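Long-range contact in enterobactin biosynthesis protein YbdZ (Escherichia coli, PDB 5JA1), which supports biosynthesis of the siderophore enterobactin by aiding the catalytic function of EntF, and is required for amino-acid adenylation in non-ribosomal peptide synthesis: residues F16-L28 / A49-T61. Residues are numbered along the deposited sequence; the frame is centred on the assembly and turned at random.
Sequences FYILRNAQGQFSL and ASCQQWLEAHWRT
Trp54 O accepts from Ala57 N and from His58 ND1, the latter at 3.3 Å, which helps hold the imidazole face over Trp54 NE1. The six-membered ring of this indole turns its edge to one face of Phe26, Trp54 CH2 3.5 Å from Phe26 CE1, planes at 73°, an offset edge-to-face pair. Phe26 in turn sets its CD2 edge against one face of Trp59, 3.4 Å from Trp59 CD2, planes at 61°. Trp59 CG stands anti to the backbone N (chi1 -165°), which carries its benzo end along the backbone of Gln25 and Phe26. With an alanine at Trp59, the CD2 edge of Phe26 and the Gln25-Phe26 backbone would probably lose their flat neighbour, leaving the phenyl ring freer to turn. Toward the helix start, aliphatic strand side chains take over: Ile18 CD1 fits between Trp54 CE3 at 3.7 Å and Cys51 SG at 3.9 Å, while Leu28 CD2 meets Leu55 CD1 at 3.8 Å. In the hairpin loop, Asn21 OD1 takes Gln25 N at 2.7 Å and Asn21 ND2 donates in plane to a lone pair of Gln25 OE1 at 3.0 Å, bracing the Asn21-Gly24 type I turn. Leu28, on an outermost strand, makes backbone hydrogen bonds to the chain of another protein. This is the helix-on-sheet packing of the MbtH-like fold, one helix against a three-stranded antiparallel sheet, here with an aromatic cluster of Phe26, Trp54 and Trp59.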
# COMPACT_ATOMS: atom_id res chain seq x y z
N PHE B 16 -18.80 -16.19 19.42
CA PHE B 16 -18.08 -15.07 20.01
C PHE B 16 -18.69 -14.69 21.35
O PHE B 16 -19.91 -14.52 21.45
CB PHE B 16 -18.10 -13.86 19.07
CG PHE B 16 -17.39 -14.09 17.77
CD1 PHE B 16 -16.02 -13.89 17.67
CD2 PHE B 16 -18.09 -14.50 16.65
CE1 PHE B 16 -15.36 -14.10 16.47
CE2 PHE B 16 -17.44 -14.72 15.45
CZ PHE B 16 -16.07 -14.51 15.36
N TYR B 17 -17.84 -14.54 22.36
CA TYR B 17 -18.24 -13.84 23.57
C TYR B 17 -18.47 -12.36 23.25
O TYR B 17 -18.05 -11.85 22.21
CB TYR B 17 -17.16 -13.94 24.65
CG TYR B 17 -16.84 -15.33 25.15
CD1 TYR B 17 -17.51 -15.88 26.23
CD2 TYR B 17 -15.82 -16.08 24.56
CE1 TYR B 17 -17.20 -17.14 26.70
CE2 TYR B 17 -15.51 -17.34 25.02
CZ TYR B 17 -16.20 -17.87 26.09
OH TYR B 17 -15.89 -19.12 26.56
N ILE B 18 -19.15 -11.68 24.17
CA ILE B 18 -19.24 -10.23 24.15
C ILE B 18 -18.71 -9.73 25.49
O ILE B 18 -19.31 -10.01 26.54
CB ILE B 18 -20.67 -9.73 23.89
CG1 ILE B 18 -21.17 -10.28 22.56
CG2 ILE B 18 -20.70 -8.21 23.88
CD1 ILE B 18 -22.49 -9.69 22.11
N LEU B 19 -17.60 -9.01 25.46
CA LEU B 19 -16.90 -8.56 26.65
C LEU B 19 -17.10 -7.06 26.85
O LEU B 19 -17.50 -6.33 25.93
CB LEU B 19 -15.41 -8.88 26.56
CG LEU B 19 -15.05 -10.30 26.11
CD1 LEU B 19 -13.55 -10.50 26.14
CD2 LEU B 19 -15.76 -11.36 26.95
N ARG B 20 -16.81 -6.60 28.06
CA ARG B 20 -17.00 -5.20 28.42
C ARG B 20 -15.95 -4.78 29.43
O ARG B 20 -15.71 -5.51 30.40
CB ARG B 20 -18.41 -4.96 28.99
CG ARG B 20 -18.67 -3.53 29.43
CD ARG B 20 -20.00 -3.42 30.16
NE ARG B 20 -20.32 -2.04 30.50
CZ ARG B 20 -19.92 -1.43 31.61
NH1 ARG B 20 -19.17 -2.09 32.49
NH2 ARG B 20 -20.25 -0.17 31.84
N ASN B 21 -15.33 -3.63 29.21
CA ASN B 21 -14.30 -3.12 30.09
C ASN B 21 -14.90 -2.11 31.07
O ASN B 21 -16.12 -1.94 31.16
CB ASN B 21 -13.16 -2.50 29.27
CG ASN B 21 -13.63 -1.42 28.32
OD1 ASN B 21 -14.70 -0.84 28.48
ND2 ASN B 21 -12.81 -1.13 27.31
N ALA B 22 -14.04 -1.43 31.83
CA ALA B 22 -14.51 -0.46 32.81
C ALA B 22 -15.09 0.78 32.15
O ALA B 22 -15.99 1.42 32.71
CB ALA B 22 -13.38 -0.08 33.76
N GLN B 23 -14.61 1.13 30.96
CA GLN B 23 -15.08 2.30 30.23
C GLN B 23 -16.35 2.03 29.43
O GLN B 23 -16.70 2.84 28.56
CB GLN B 23 -13.98 2.81 29.30
CG GLN B 23 -12.70 3.20 30.01
CD GLN B 23 -12.91 4.33 31.01
OE1 GLN B 23 -13.69 5.25 30.77
NE2 GLN B 23 -12.22 4.25 32.14
N GLY B 24 -17.04 0.93 29.70
CA GLY B 24 -18.28 0.65 28.99
C GLY B 24 -18.12 0.39 27.51
O GLY B 24 -19.01 0.72 26.73
N GLN B 25 -16.99 -0.18 27.11
CA GLN B 25 -16.75 -0.51 25.71
C GLN B 25 -16.91 -2.01 25.51
O GLN B 25 -16.59 -2.81 26.39
CB GLN B 25 -15.35 -0.06 25.28
CG GLN B 25 -15.19 1.45 25.22
CD GLN B 25 -13.76 1.87 24.98
OE1 GLN B 25 -12.82 1.18 25.36
NE2 GLN B 25 -13.58 3.02 24.33
N PHE B 26 -17.42 -2.38 24.34
CA PHE B 26 -17.75 -3.76 24.03
C PHE B 26 -16.80 -4.33 22.99
O PHE B 26 -16.48 -3.67 21.99
CB PHE B 26 -19.20 -3.89 23.55
CG PHE B 26 -20.21 -3.64 24.62
CD1 PHE B 26 -20.55 -4.65 25.51
CD2 PHE B 26 -20.83 -2.41 24.75
CE1 PHE B 26 -21.48 -4.43 26.51
CE2 PHE B 26 -21.76 -2.19 25.74
CZ PHE B 26 -22.08 -3.20 26.62
N SER B 27 -16.35 -5.55 23.23
CA SER B 27 -15.46 -6.27 22.33
C SER B 27 -15.96 -7.70 22.16
O SER B 27 -16.32 -8.35 23.14
CB SER B 27 -14.02 -6.28 22.85
OG SER B 27 -13.22 -7.17 22.11
N LEU B 28 -15.97 -8.17 20.92
CA LEU B 28 -16.20 -9.58 20.66
C LEU B 28 -14.92 -10.35 20.93
O LEU B 28 -13.81 -9.86 20.70
CB LEU B 28 -16.65 -9.80 19.21
CG LEU B 28 -17.88 -9.03 18.73
CD1 LEU B 28 -18.18 -9.38 17.28
CD2 LEU B 28 -19.08 -9.33 19.63
N ALA B 49 -24.38 -12.93 13.57
CA ALA B 49 -25.56 -12.09 13.47
C ALA B 49 -26.29 -11.95 14.80
O ALA B 49 -27.02 -10.97 14.99
CB ALA B 49 -26.52 -12.65 12.42
N SER B 50 -26.12 -12.90 15.72
CA SER B 50 -26.71 -12.76 17.04
C SER B 50 -25.98 -11.70 17.86
O SER B 50 -26.60 -10.92 18.59
CB SER B 50 -26.70 -14.10 17.77
OG SER B 50 -27.44 -15.08 17.05
N CYS B 51 -24.64 -11.65 17.75
CA CYS B 51 -23.88 -10.58 18.38
C CYS B 51 -24.22 -9.23 17.78
O CYS B 51 -24.25 -8.22 18.49
CB CYS B 51 -22.38 -10.85 18.25
SG CYS B 51 -21.79 -12.26 19.22
N GLN B 52 -24.48 -9.18 16.47
CA GLN B 52 -24.87 -7.93 15.83
C GLN B 52 -26.22 -7.44 16.36
O GLN B 52 -26.43 -6.23 16.50
CB GLN B 52 -24.93 -8.12 14.31
CG GLN B 52 -25.42 -6.92 13.53
CD GLN B 52 -25.50 -7.18 12.04
OE1 GLN B 52 -25.18 -8.28 11.58
NE2 GLN B 52 -25.92 -6.18 11.28
N GLN B 53 -27.12 -8.37 16.66
CA GLN B 53 -28.45 -7.99 17.14
C GLN B 53 -28.40 -7.52 18.59
O GLN B 53 -29.12 -6.60 18.98
CB GLN B 53 -29.41 -9.17 16.97
CG GLN B 53 -30.85 -8.89 17.33
CD GLN B 53 -31.74 -10.08 17.06
OE1 GLN B 53 -31.28 -11.11 16.57
NE2 GLN B 53 -33.02 -9.95 17.37
N TRP B 54 -27.53 -8.14 19.41
CA TRP B 54 -27.41 -7.73 20.80
C TRP B 54 -26.71 -6.38 20.92
O TRP B 54 -27.13 -5.52 21.71
CB TRP B 54 -26.66 -8.80 21.59
CG TRP B 54 -26.63 -8.55 23.07
CD1 TRP B 54 -27.47 -9.08 24.01
CD2 TRP B 54 -25.71 -7.71 23.79
NE1 TRP B 54 -27.13 -8.62 25.26
CE2 TRP B 54 -26.06 -7.78 25.15
CE3 TRP B 54 -24.63 -6.90 23.41
CZ2 TRP B 54 -25.37 -7.07 26.13
CZ3 TRP B 54 -23.95 -6.20 24.39
CH2 TRP B 54 -24.32 -6.29 25.73
N LEU B 55 -25.64 -6.18 20.15
CA LEU B 55 -24.85 -4.95 20.27
C LEU B 55 -25.64 -3.73 19.82
O LEU B 55 -25.51 -2.65 20.41
CB LEU B 55 -23.56 -5.09 19.46
CG LEU B 55 -22.48 -5.98 20.08
CD1 LEU B 55 -21.51 -6.48 19.02
CD2 LEU B 55 -21.73 -5.21 21.16
N GLU B 56 -26.47 -3.87 18.79
CA GLU B 56 -27.25 -2.74 18.31
C GLU B 56 -28.33 -2.32 19.29
O GLU B 56 -28.87 -1.21 19.16
CB GLU B 56 -27.87 -3.07 16.95
CG GLU B 56 -26.87 -3.07 15.80
CD GLU B 56 -27.48 -3.50 14.48
OE1 GLU B 56 -28.63 -3.98 14.48
OE2 GLU B 56 -26.80 -3.35 13.44
N ALA B 57 -28.66 -3.16 20.27
CA ALA B 57 -29.69 -2.85 21.25
C ALA B 57 -29.16 -2.50 22.63
O ALA B 57 -29.93 -2.04 23.48
CB ALA B 57 -30.68 -4.02 21.37
N HIS B 58 -27.86 -2.71 22.89
CA HIS B 58 -27.30 -2.47 24.21
C HIS B 58 -26.13 -1.49 24.21
O HIS B 58 -25.61 -1.18 25.29
CB HIS B 58 -26.85 -3.79 24.85
CG HIS B 58 -27.99 -4.63 25.34
ND1 HIS B 58 -28.84 -5.31 24.49
CD2 HIS B 58 -28.42 -4.89 26.60
CE1 HIS B 58 -29.74 -5.96 25.21
NE2 HIS B 58 -29.51 -5.72 26.49
N TRP B 59 -25.70 -1.00 23.05
CA TRP B 59 -24.59 -0.03 22.97
C TRP B 59 -24.99 1.04 21.96
O TRP B 59 -24.67 0.94 20.77
CB TRP B 59 -23.28 -0.71 22.59
CG TRP B 59 -22.08 0.15 22.85
CD1 TRP B 59 -22.04 1.30 23.59
CD2 TRP B 59 -20.75 -0.06 22.36
NE1 TRP B 59 -20.76 1.80 23.60
CE2 TRP B 59 -19.95 0.99 22.85
CE3 TRP B 59 -20.16 -1.04 21.55
CZ2 TRP B 59 -18.59 1.09 22.56
CZ3 TRP B 59 -18.81 -0.94 21.27
CH2 TRP B 59 -18.04 0.12 21.77
N ARG B 60 -25.68 2.07 22.45
CA ARG B 60 -26.14 3.17 21.60
C ARG B 60 -25.56 4.51 22.02
O ARG B 60 -26.05 5.56 21.57
CB ARG B 60 -27.67 3.24 21.62
CG ARG B 60 -28.35 2.01 21.03
CD ARG B 60 -29.86 2.10 21.15
NE ARG B 60 -30.53 1.01 20.45
CZ ARG B 60 -30.98 1.09 19.20
NH1 ARG B 60 -30.82 2.21 18.51
NH2 ARG B 60 -31.57 0.05 18.64
N THR B 61 -24.52 4.52 22.86
CA THR B 61 -23.82 5.74 23.25
C THR B 61 -22.64 6.05 22.34
O THR B 61 -21.68 6.71 22.78
CB THR B 61 -23.36 5.63 24.70
OG1 THR B 61 -22.43 4.55 24.84
CG2 THR B 61 -24.54 5.39 25.63